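PDB 6LF2: SeviL from Septifer virgatus, which binds the saccharides of the glycolipids GM1b and asialo-GM1 as an R-type lectin with a beta-trefoil fold. Local coordinates for residues B[64-69]-B[73-78]; B[46-51]-B[55-60]; B[14-19]-B[107-112]. One frame throughout, in Å; residues are numbered along the deposited sequence.

Interaction 1: residues B[64-69]-B[73-78]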
loop_
_atom_site.group_PDB
_atom_site.type_symbol
_atom_site.label_atom_id
_atom_site.label_comp_id
_atom_site.label_asym_id
_atom_site.label_seq_id
_atom_site.Cartn_x
_atom_site.Cartn_y
_atom_site.Cartn_z
ATOM N N PHE B 64 9.880 14.057 12.776
ATOM C CA PHE B 64 8.854 13.190 13.338
ATOM C C PHE B 64 7.474 13.780 13.102
ATOM O O PHE B 64 7.270 14.979 13.274
ATOM C CB PHE B 64 9.072 12.983 14.831
ATOM C CG PHE B 64 10.440 12.475 15.173
ATOM C CD1 PHE B 64 10.686 11.114 15.265
ATOM C CD2 PHE B 64 11.482 13.363 15.412
ATOM C CE1 PHE B 64 11.955 10.644 15.582
ATOM C CE2 PHE B 64 12.745 12.902 15.727
ATOM C CZ PHE B 64 12.985 11.542 15.810
ATOM N N LEU B 65 6.524 12.925 12.721
ATOM C CA LEU B 65 5.147 13.373 12.548
ATOM C C LEU B 65 4.526 13.776 13.885
ATOM O O LEU B 65 4.534 13.007 14.851
ATOM C CB LEU B 65 4.312 12.271 11.905
ATOM C CG LEU B 65 2.929 12.712 11.412
ATOM C CD1 LEU B 65 3.048 13.647 10.252
ATOM C CD2 LEU B 65 2.070 11.498 11.028
ATOM N N GLN B 66 3.956 14.969 13.923
ATOM C CA GLN B 66 3.518 15.593 15.159
ATOM C C GLN B 66 2.134 16.190 14.973
ATOM O O GLN B 66 1.799 16.687 13.899
ATOM C CB GLN B 66 4.497 16.700 15.579
ATOM C CG GLN B 66 4.148 17.426 16.870
ATOM C CD GLN B 66 5.090 18.585 17.137
ATOM O OE1 GLN B 66 5.509 19.285 16.206
ATOM N NE2 GLN B 66 5.443 18.788 18.405
ATOM N N TYR B 67 1.329 16.157 16.035
ATOM C CA TYR B 67 0.119 16.968 16.096
ATOM C C TYR B 67 0.222 17.882 17.305
ATOM O O TYR B 67 0.447 17.404 18.418
ATOM C CB TYR B 67 -1.134 16.102 16.192
ATOM C CG TYR B 67 -2.402 16.916 16.132
ATOM C CD1 TYR B 67 -2.628 17.783 15.082
ATOM C CD2 TYR B 67 -3.370 16.814 17.122
ATOM C CE1 TYR B 67 -3.776 18.530 15.006
ATOM C CE2 TYR B 67 -4.527 17.556 17.057
ATOM C CZ TYR B 67 -4.723 18.411 15.999
ATOM O OH TYR B 67 -5.875 19.151 15.925
ATOM N N ASN B 68 0.071 19.189 17.088
ATOM C CA ASN B 68 0.297 20.167 18.149
ATOM C C ASN B 68 -0.996 20.742 18.712
ATOM O O ASN B 68 -0.955 21.763 19.408
ATOM C CB ASN B 68 1.201 21.299 17.651
ATOM C CG ASN B 68 0.569 22.117 16.545
ATOM O OD1 ASN B 68 -0.631 22.029 16.288
ATOM N ND2 ASN B 68 1.385 22.929 15.876
ATOM N N GLY B 69 -2.138 20.120 18.417
ATOM C CA GLY B 69 -3.433 20.646 18.775
ATOM C C GLY B 69 -4.071 21.524 17.720
ATOM O O GLY B 69 -5.288 21.739 17.768
ATOM N N ILE B 73 2.216 18.479 11.641
ATOM C CA ILE B 73 3.466 19.041 11.145
ATOM C C ILE B 73 4.574 18.032 11.410
ATOM O O ILE B 73 4.386 17.045 12.126
ATOM C CB ILE B 73 3.800 20.394 11.819
ATOM C CG1 ILE B 73 3.862 20.211 13.330
ATOM C CG2 ILE B 73 2.760 21.458 11.469
ATOM C CD1 ILE B 73 4.294 21.466 14.065
ATOM N N MET B 74 5.749 18.294 10.835
ATOM C CA MET B 74 6.949 17.524 11.139
ATOM C C MET B 74 7.764 18.262 12.197
ATOM O O MET B 74 8.001 19.469 12.071
ATOM C CB MET B 74 7.785 17.289 9.878
ATOM C CG MET B 74 7.043 16.497 8.781
ATOM S SD MET B 74 6.668 14.803 9.265
ATOM C CE MET B 74 8.315 14.149 9.558
ATOM N N SER B 75 8.178 17.536 13.235
ATOM C CA SER B 75 8.968 18.073 14.336
ATOM C C SER B 75 10.426 17.649 14.202
ATOM O O SER B 75 10.717 16.486 13.905
ATOM C CB SER B 75 8.413 17.585 15.680
ATOM O OG SER B 75 9.240 17.994 16.766
ATOM N N ASP B 76 11.352 18.585 14.453
ATOM C CA ASP B 76 12.767 18.230 14.463
ATOM C C ASP B 76 13.138 17.348 15.651
ATOM O O ASP B 76 14.134 16.618 15.577
ATOM C CB ASP B 76 13.627 19.497 14.469
ATOM C CG ASP B 76 13.415 20.345 13.237
ATOM O OD1 ASP B 76 13.250 19.760 12.145
ATOM O OD2 ASP B 76 13.412 21.591 13.353
ATOM N N ILE B 77 12.352 17.381 16.727
ATOM C CA ILE B 77 12.672 16.699 17.976
ATOM C C ILE B 77 11.524 15.766 18.342
ATOM O O ILE B 77 10.354 16.107 18.151
ATOM C CB ILE B 77 12.935 17.714 19.111
ATOM C CG1 ILE B 77 14.180 18.554 18.806
ATOM C CG2 ILE B 77 13.076 17.015 20.469
ATOM C CD1 ILE B 77 13.884 19.881 18.133
ATOM N N GLU B 78 11.858 14.587 18.864
ATOM C CA GLU B 78 10.836 13.672 19.358
ATOM C C GLU B 78 10.263 14.231 20.655
ATOM O O GLU B 78 10.945 14.253 21.684
ATOM C CB GLU B 78 11.426 12.280 19.564
ATOM C CG GLU B 78 10.403 11.228 19.969
ATOM C CD GLU B 78 11.044 9.892 20.325
ATOM O OE1 GLU B 78 12.238 9.705 20.005
ATOM O OE2 GLU B 78 10.355 9.040 20.936
HETATM O O HOH W 1 8.037 19.795 18.802
#
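Q66 lies alongside I73 and S75 on one face of an antiparallel beta hairpin, and its extended side chain can be followed atom by atom. CB sits 3.5 Å from I73 O, the carbonyl that also accepts from Q66 N. With CG anti to the backbone N (chi1 -180°), the chain runs on beside S75, and CD passes 3.8 Å from S75 CB. At the tip the amide splits its company: OE1 leans on carbon, 3.3 Å from I73 CD1, whereas NE2 donates to a water 2.8 Å off and to T81 OG1. That same water donates a hydrogen bond to S75 OG, which in turn donates to I77 O in the carbonyl plane, on a lone pair, at 2.6 Å.

The strands 64-67 and 73-75 are stitched by two hydrogen-bonded pairs, F64 with S75 and Q66 with I73. The straightest of these bonds is S75 N to F64 O, 172° at the hydrogen. Between them L65 and M74 form a non-hydrogen-bonded pair on the other face; the bend of the methionine at chi2 sets SD 3.9 Å from L65 CD1, and the bend at chi3 folds CE back to 3.6 Å from F64 N. Beyond the strand, E78 CB lies over the centre of the F64 ring in a CH-pi contact, and D76 O meets that ring at its edge.

N68, in the turn, uses OD1 to accept from the backbone N of E70 and Q71, while D76 is paired with K63 in a salt bridge. The two faces of this trefoil hairpin therefore differ in kind: L65 and M74 join their side chains through carbon and sulfur alone, whereas the face of Q66 and S75 mixes apolar contacts with a water link between Q66 NE2 and S75 OG.

Interaction 2: residues B[46-51]-B[55-60]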
loop_
_atom_site.group_PDB
_atom_site.type_symbol
_atom_site.label_atom_id
_atom_site.label_comp_id
_atom_site.label_asym_id
_atom_site.label_seq_id
_atom_site.Cartn_x
_atom_site.Cartn_y
_atom_site.Cartn_z
ATOM N N SER B 46 9.840 5.972 8.205
ATOM C CA SER B 46 10.394 5.123 9.252
ATOM C C SER B 46 9.343 4.940 10.341
ATOM O O SER B 46 8.888 5.920 10.940
ATOM C CB SER B 46 11.665 5.726 9.849
ATOM O OG SER B 46 12.737 5.679 8.919
ATOM N N PHE B 47 8.955 3.692 10.580
ATOM C CA PHE B 47 8.034 3.340 11.652
ATOM C C PHE B 47 8.873 2.907 12.852
ATOM O O PHE B 47 9.689 1.986 12.736
ATOM C CB PHE B 47 7.083 2.239 11.186
ATOM C CG PHE B 47 5.979 1.945 12.152
ATOM C CD1 PHE B 47 4.942 2.838 12.326
ATOM C CD2 PHE B 47 5.983 0.775 12.889
ATOM C CE1 PHE B 47 3.914 2.567 13.224
ATOM C CE2 PHE B 47 4.965 0.498 13.780
ATOM C CZ PHE B 47 3.926 1.396 13.941
ATOM N N GLN B 48 8.693 3.585 13.994
ATOM C CA GLN B 48 9.628 3.475 15.113
ATOM C C GLN B 48 8.894 3.146 16.409
ATOM O O GLN B 48 7.867 3.755 16.713
ATOM C CB GLN B 48 10.427 4.775 15.281
ATOM C CG GLN B 48 11.042 5.284 13.973
ATOM C CD GLN B 48 11.647 6.673 14.084
ATOM O OE1 GLN B 48 11.191 7.506 14.867
ATOM N NE2 GLN B 48 12.678 6.934 13.288
ATOM N N LYS B 49 9.417 2.182 17.162
ATOM C CA LYS B 49 8.923 1.912 18.510
ATOM C C LYS B 49 9.451 2.992 19.445
ATOM O O LYS B 49 10.666 3.148 19.586
ATOM C CB LYS B 49 9.379 0.525 18.967
ATOM C CG LYS B 49 9.128 0.187 20.439
ATOM C CD LYS B 49 7.767 -0.444 20.645
ATOM C CE LYS B 49 6.725 0.581 21.062
ATOM N NZ LYS B 49 7.123 1.338 22.303
ATOM N N SER B 50 8.551 3.754 20.063
ATOM C CA SER B 50 9.020 4.792 20.974
ATOM C C SER B 50 9.470 4.198 22.310
ATOM O O SER B 50 9.253 3.021 22.620
ATOM C CB SER B 50 7.931 5.823 21.230
ATOM O OG SER B 50 7.024 5.367 22.229
ATOM N N ASP B 51 10.086 5.049 23.126
ATOM C CA ASP B 51 10.485 4.621 24.461
ATOM C C ASP B 51 9.314 4.561 25.435
ATOM O O ASP B 51 9.507 4.171 26.592
ATOM C CB ASP B 51 11.594 5.533 25.002
ATOM C CG ASP B 51 11.201 7.002 25.054
ATOM O OD1 ASP B 51 10.025 7.349 24.824
ATOM O OD2 ASP B 51 12.103 7.825 25.333
ATOM N N TYR B 55 3.379 3.046 22.281
ATOM C CA TYR B 55 3.354 4.204 21.400
ATOM C C TYR B 55 4.502 4.149 20.403
ATOM O O TYR B 55 5.585 3.624 20.691
ATOM C CB TYR B 55 3.423 5.526 22.185
ATOM C CG TYR B 55 2.169 5.774 22.979
ATOM C CD1 TYR B 55 1.057 6.358 22.386
ATOM C CD2 TYR B 55 2.080 5.388 24.306
ATOM C CE1 TYR B 55 -0.111 6.559 23.095
ATOM C CE2 TYR B 55 0.915 5.590 25.029
ATOM C CZ TYR B 55 -0.174 6.182 24.413
ATOM O OH TYR B 55 -1.339 6.392 25.119
ATOM N N TYR B 56 4.244 4.728 19.234
ATOM C CA TYR B 56 5.138 4.671 18.089
ATOM C C TYR B 56 5.372 6.082 17.563
ATOM O O TYR B 56 4.555 6.982 17.770
ATOM C CB TYR B 56 4.543 3.735 16.980
ATOM C CG TYR B 56 4.513 2.294 17.429
ATOM C CD1 TYR B 56 5.616 1.471 17.244
ATOM C CD2 TYR B 56 3.409 1.769 18.093
ATOM C CE1 TYR B 56 5.621 0.160 17.684
ATOM C CE2 TYR B 56 3.403 0.444 18.538
ATOM C CZ TYR B 56 4.516 -0.353 18.331
ATOM O OH TYR B 56 4.543 -1.670 18.762
ATOM N N THR B 57 6.515 6.288 16.906
ATOM C CA THR B 57 6.730 7.519 16.159
ATOM C C THR B 57 6.845 7.202 14.667
ATOM O O THR B 57 7.105 6.060 14.261
ATOM C CB THR B 57 7.970 8.282 16.654
ATOM O OG1 THR B 57 9.116 7.424 16.638
ATOM C CG2 THR B 57 7.755 8.790 18.081
ATOM N N ILE B 58 6.622 8.237 13.860
ATOM C CA ILE B 58 6.527 8.150 12.400
ATOM C C ILE B 58 7.469 9.204 11.818
ATOM O O ILE B 58 7.199 10.408 11.920
ATOM C CB ILE B 58 5.083 8.369 11.921
ATOM C CG1 ILE B 58 4.172 7.291 12.513
ATOM C CG2 ILE B 58 5.012 8.363 10.391
ATOM C CD1 ILE B 58 2.679 7.544 12.301
ATOM N N GLY B 59 8.569 8.762 11.210
ATOM C CA GLY B 59 9.664 9.651 10.862
ATOM C C GLY B 59 9.967 9.712 9.377
ATOM O O GLY B 59 9.800 8.732 8.651
ATOM N N ARG B 60 10.426 10.882 8.937
ATOM C CA ARG B 60 11.022 11.071 7.618
ATOM C C ARG B 60 12.022 12.214 7.707
ATOM O O ARG B 60 11.774 13.200 8.402
ATOM C CB ARG B 60 9.974 11.392 6.540
ATOM C CG ARG B 60 9.508 10.189 5.742
ATOM C CD ARG B 60 8.759 10.608 4.483
ATOM N NE ARG B 60 9.538 11.468 3.587
ATOM C CZ ARG B 60 10.560 11.058 2.834
ATOM N NH1 ARG B 60 10.965 9.798 2.873
ATOM N NH2 ARG B 60 11.189 11.929 2.059
#
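Y55 O is gripped by two donors from S50: the backbone N, and OG at 2.7 Å. The hydroxyl comes from above the carbonyl plane, 68° out of it, while the amide stays much closer to that plane. K49 NZ adds a weak bond to the same oxygen, its firmer one going to S50 O. Further along, the hydrogen-bonded pairs S46 with G59 and Q48 with T57 tie the antiparallel strands, and T57 OG1 donates to Q48 OE1, also at 2.7 Å, in the amide plane and on a lone pair; that OE1 accepts from S6 OG as well.

On the other face the Y56 ring is sandwiched. K49, its chain bent at three torsions, lays CE over one face, 3.9 Å from the ring centroid, as a CH-pi contact. F47 CZ reaches the opposite face, 3.6 Å from Y56 CG, in an offset pair that barely overlaps, with planes 15° apart and centroids 4.9 Å apart. K49 NZ lies 5.1 Å from the Y56 ring centroid, at most a weak cation-pi attraction.

This hairpin sits inside the sheet: strand 6-16 flanks 45-50, with I9 against F47 and Y56, and strand 63-67 flanks 56-60 through L65 on I58. L86 of strand 84-88 touches both aromatic rings.

Interaction 3: residues B[14-19]-B[107-112]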
loop_
_atom_site.group_PDB
_atom_site.type_symbol
_atom_site.label_atom_id
_atom_site.label_comp_id
_atom_site.label_asym_id
_atom_site.label_seq_id
_atom_site.Cartn_x
_atom_site.Cartn_y
_atom_site.Cartn_z
ATOM N N ILE B 14 2.203 4.644 4.175
ATOM C CA ILE B 14 1.075 4.912 5.065
ATOM C C ILE B 14 -0.073 5.361 4.169
ATOM O O ILE B 14 -0.111 6.502 3.699
ATOM C CB ILE B 14 1.419 5.952 6.140
ATOM C CG1 ILE B 14 2.603 5.448 6.976
ATOM C CG2 ILE B 14 0.200 6.230 7.025
ATOM C CD1 ILE B 14 3.116 6.427 8.037
ATOM N N GLN B 15 -1.003 4.445 3.893
ATOM C CA GLN B 15 -1.991 4.632 2.843
ATOM C C GLN B 15 -3.402 4.606 3.420
ATOM O O GLN B 15 -3.698 3.830 4.332
ATOM C CB GLN B 15 -1.822 3.543 1.769
ATOM C CG GLN B 15 -2.762 3.684 0.576
ATOM C CD GLN B 15 -2.283 2.884 -0.622
ATOM O OE1 GLN B 15 -1.176 3.103 -1.131
ATOM N NE2 GLN B 15 -3.121 1.950 -1.080
ATOM N N ASN B 16 -4.264 5.470 2.888
ATOM C CA ASN B 16 -5.611 5.633 3.410
ATOM C C ASN B 16 -6.590 4.696 2.719
ATOM O O ASN B 16 -6.592 4.578 1.493
ATOM C CB ASN B 16 -6.071 7.079 3.215
ATOM C CG ASN B 16 -7.205 7.448 4.143
ATOM O OD1 ASN B 16 -8.375 7.179 3.857
ATOM N ND2 ASN B 16 -6.865 8.053 5.278
ATOM N N ARG B 17 -7.453 4.061 3.520
ATOM C CA ARG B 17 -8.480 3.185 2.954
ATOM C C ARG B 17 -9.457 3.939 2.061
ATOM O O ARG B 17 -9.972 3.374 1.085
ATOM C CB ARG B 17 -9.251 2.491 4.070
ATOM C CG ARG B 17 -10.225 1.416 3.568
ATOM C CD ARG B 17 -10.771 0.649 4.751
ATOM N NE ARG B 17 -11.755 -0.356 4.354
ATOM C CZ ARG B 17 -13.032 -0.086 4.105
ATOM N NH1 ARG B 17 -13.479 1.159 4.202
ATOM N NH2 ARG B 17 -13.861 -1.062 3.758
ATOM N N GLU B 18 -9.773 5.196 2.394
ATOM C CA GLU B 18 -10.909 5.841 1.750
ATOM C C GLU B 18 -10.599 6.346 0.345
ATOM O O GLU B 18 -11.492 6.342 -0.511
ATOM C CB GLU B 18 -11.422 6.973 2.646
ATOM C CG GLU B 18 -12.698 7.634 2.165
ATOM C CD GLU B 18 -13.934 6.755 2.314
ATOM O OE1 GLU B 18 -13.843 5.650 2.890
ATOM O OE2 GLU B 18 -15.011 7.179 1.846
ATOM N N ASN B 19 -9.354 6.766 0.071
ATOM C CA ASN B 19 -8.985 7.256 -1.247
ATOM C C ASN B 19 -7.716 6.632 -1.820
ATOM O O ASN B 19 -7.290 7.036 -2.908
ATOM C CB ASN B 19 -8.822 8.784 -1.215
ATOM C CG ASN B 19 -7.670 9.237 -0.332
ATOM O OD1 ASN B 19 -6.979 8.427 0.284
ATOM N ND2 ASN B 19 -7.460 10.546 -0.273
ATOM N N LEU B 107 -5.275 10.758 13.108
ATOM C CA LEU B 107 -4.753 11.227 11.828
ATOM C C LEU B 107 -5.785 11.036 10.722
ATOM O O LEU B 107 -6.341 9.951 10.558
ATOM C CB LEU B 107 -3.467 10.477 11.478
ATOM C CG LEU B 107 -2.719 11.031 10.262
ATOM C CD1 LEU B 107 -2.226 12.461 10.539
ATOM C CD2 LEU B 107 -1.564 10.126 9.901
ATOM N N ASP B 108 -6.020 12.096 9.956
ATOM C CA ASP B 108 -7.086 12.157 8.965
ATOM C C ASP B 108 -6.555 12.983 7.801
ATOM O O ASP B 108 -5.389 13.398 7.796
ATOM C CB ASP B 108 -8.353 12.758 9.599
ATOM C CG ASP B 108 -9.634 12.404 8.858
ATOM O OD1 ASP B 108 -9.606 12.098 7.645
ATOM O OD2 ASP B 108 -10.698 12.460 9.510
ATOM N N TYR B 109 -7.406 13.238 6.810
ATOM C CA TYR B 109 -7.003 14.123 5.731
ATOM C C TYR B 109 -8.162 15.035 5.350
ATOM O O TYR B 109 -9.332 14.754 5.628
ATOM C CB TYR B 109 -6.477 13.343 4.504
ATOM C CG TYR B 109 -7.520 12.514 3.771
ATOM C CD1 TYR B 109 -8.290 13.071 2.753
ATOM C CD2 TYR B 109 -7.726 11.176 4.087
ATOM C CE1 TYR B 109 -9.246 12.328 2.087
ATOM C CE2 TYR B 109 -8.681 10.426 3.424
ATOM C CZ TYR B 109 -9.435 11.007 2.424
ATOM O OH TYR B 109 -10.387 10.269 1.751
ATOM N N ASN B 110 -7.806 16.162 4.742
ATOM C CA ASN B 110 -8.772 17.084 4.149
ATOM C C ASN B 110 -8.157 17.603 2.859
ATOM O O ASN B 110 -7.179 18.355 2.901
ATOM C CB ASN B 110 -9.097 18.235 5.097
ATOM C CG ASN B 110 -10.173 19.143 4.548
ATOM O OD1 ASN B 110 -11.351 18.983 4.864
ATOM N ND2 ASN B 110 -9.780 20.089 3.705
ATOM N N GLY B 111 -8.714 17.204 1.717
ATOM C CA GLY B 111 -8.052 17.524 0.462
ATOM C C GLY B 111 -6.686 16.866 0.435
ATOM O O GLY B 111 -6.543 15.672 0.717
ATOM N N GLY B 112 -5.659 17.648 0.118
ATOM C CA GLY B 112 -4.295 17.159 0.149
ATOM C C GLY B 112 -3.581 17.292 1.474
ATOM O O GLY B 112 -2.409 16.917 1.571
#
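The Y109 ring has the amide of N19 over one face and N16 at its edge, a meeting of two separate parts of the beta-trefoil: the end of strand 6-16 with the turn after it, and strand 106-110. N19 ND2 stands 3.3 Å above the ring plane, offset toward the rim, and the two planes are only 14° apart, so amide and ring lie nearly flat on each other. N16 is turned the other way, its amide perpendicular to the ring, with ND2 in the ring plane at the edge and OD1 3.3 Å from Y109 CE2. With chi1 at 67°, Y109 CG stands between its own backbone N and carbonyl carbon, and the ring reaches across to this turn.

Both amides are anchored elsewhere. N16 ND2 donates to S123 O, and N19 OD1 accepts from G21 N. E18 sets CB and CG against Y109 OH, then bends away to a salt bridge with K38 of the second subunit, so the turn also belongs to the dimer contact. I34 packs against N16, N19 and Y109. The turn is shaped from within by an Asx turn, in which N16 OD1 accepts from E18 N at 2.8 Å.

Overall arrangement
Interactions 1 and 2 are successive hairpins of one antiparallel sheet, joined where strands 56-60 and 63-67 run side by side and L65 N lies 2.7 Å from I58 O, a probable hydrogen bond. Both rest on backbone pairing; interaction 1 adds a water link on one face, interaction 2 a face of two slid-apart rings and a lysine chain. In interaction 3, 88 residues separate the segments, no strand pairing links them, and one tyrosine ring against amides makes the contact. Inside, buried aliphatics converge: L107 meets L65, and I14 meets I58. Outward lie the exposed D76 and I77 of interaction 1 and, at the subunit boundary, the E18 turn of interaction 3.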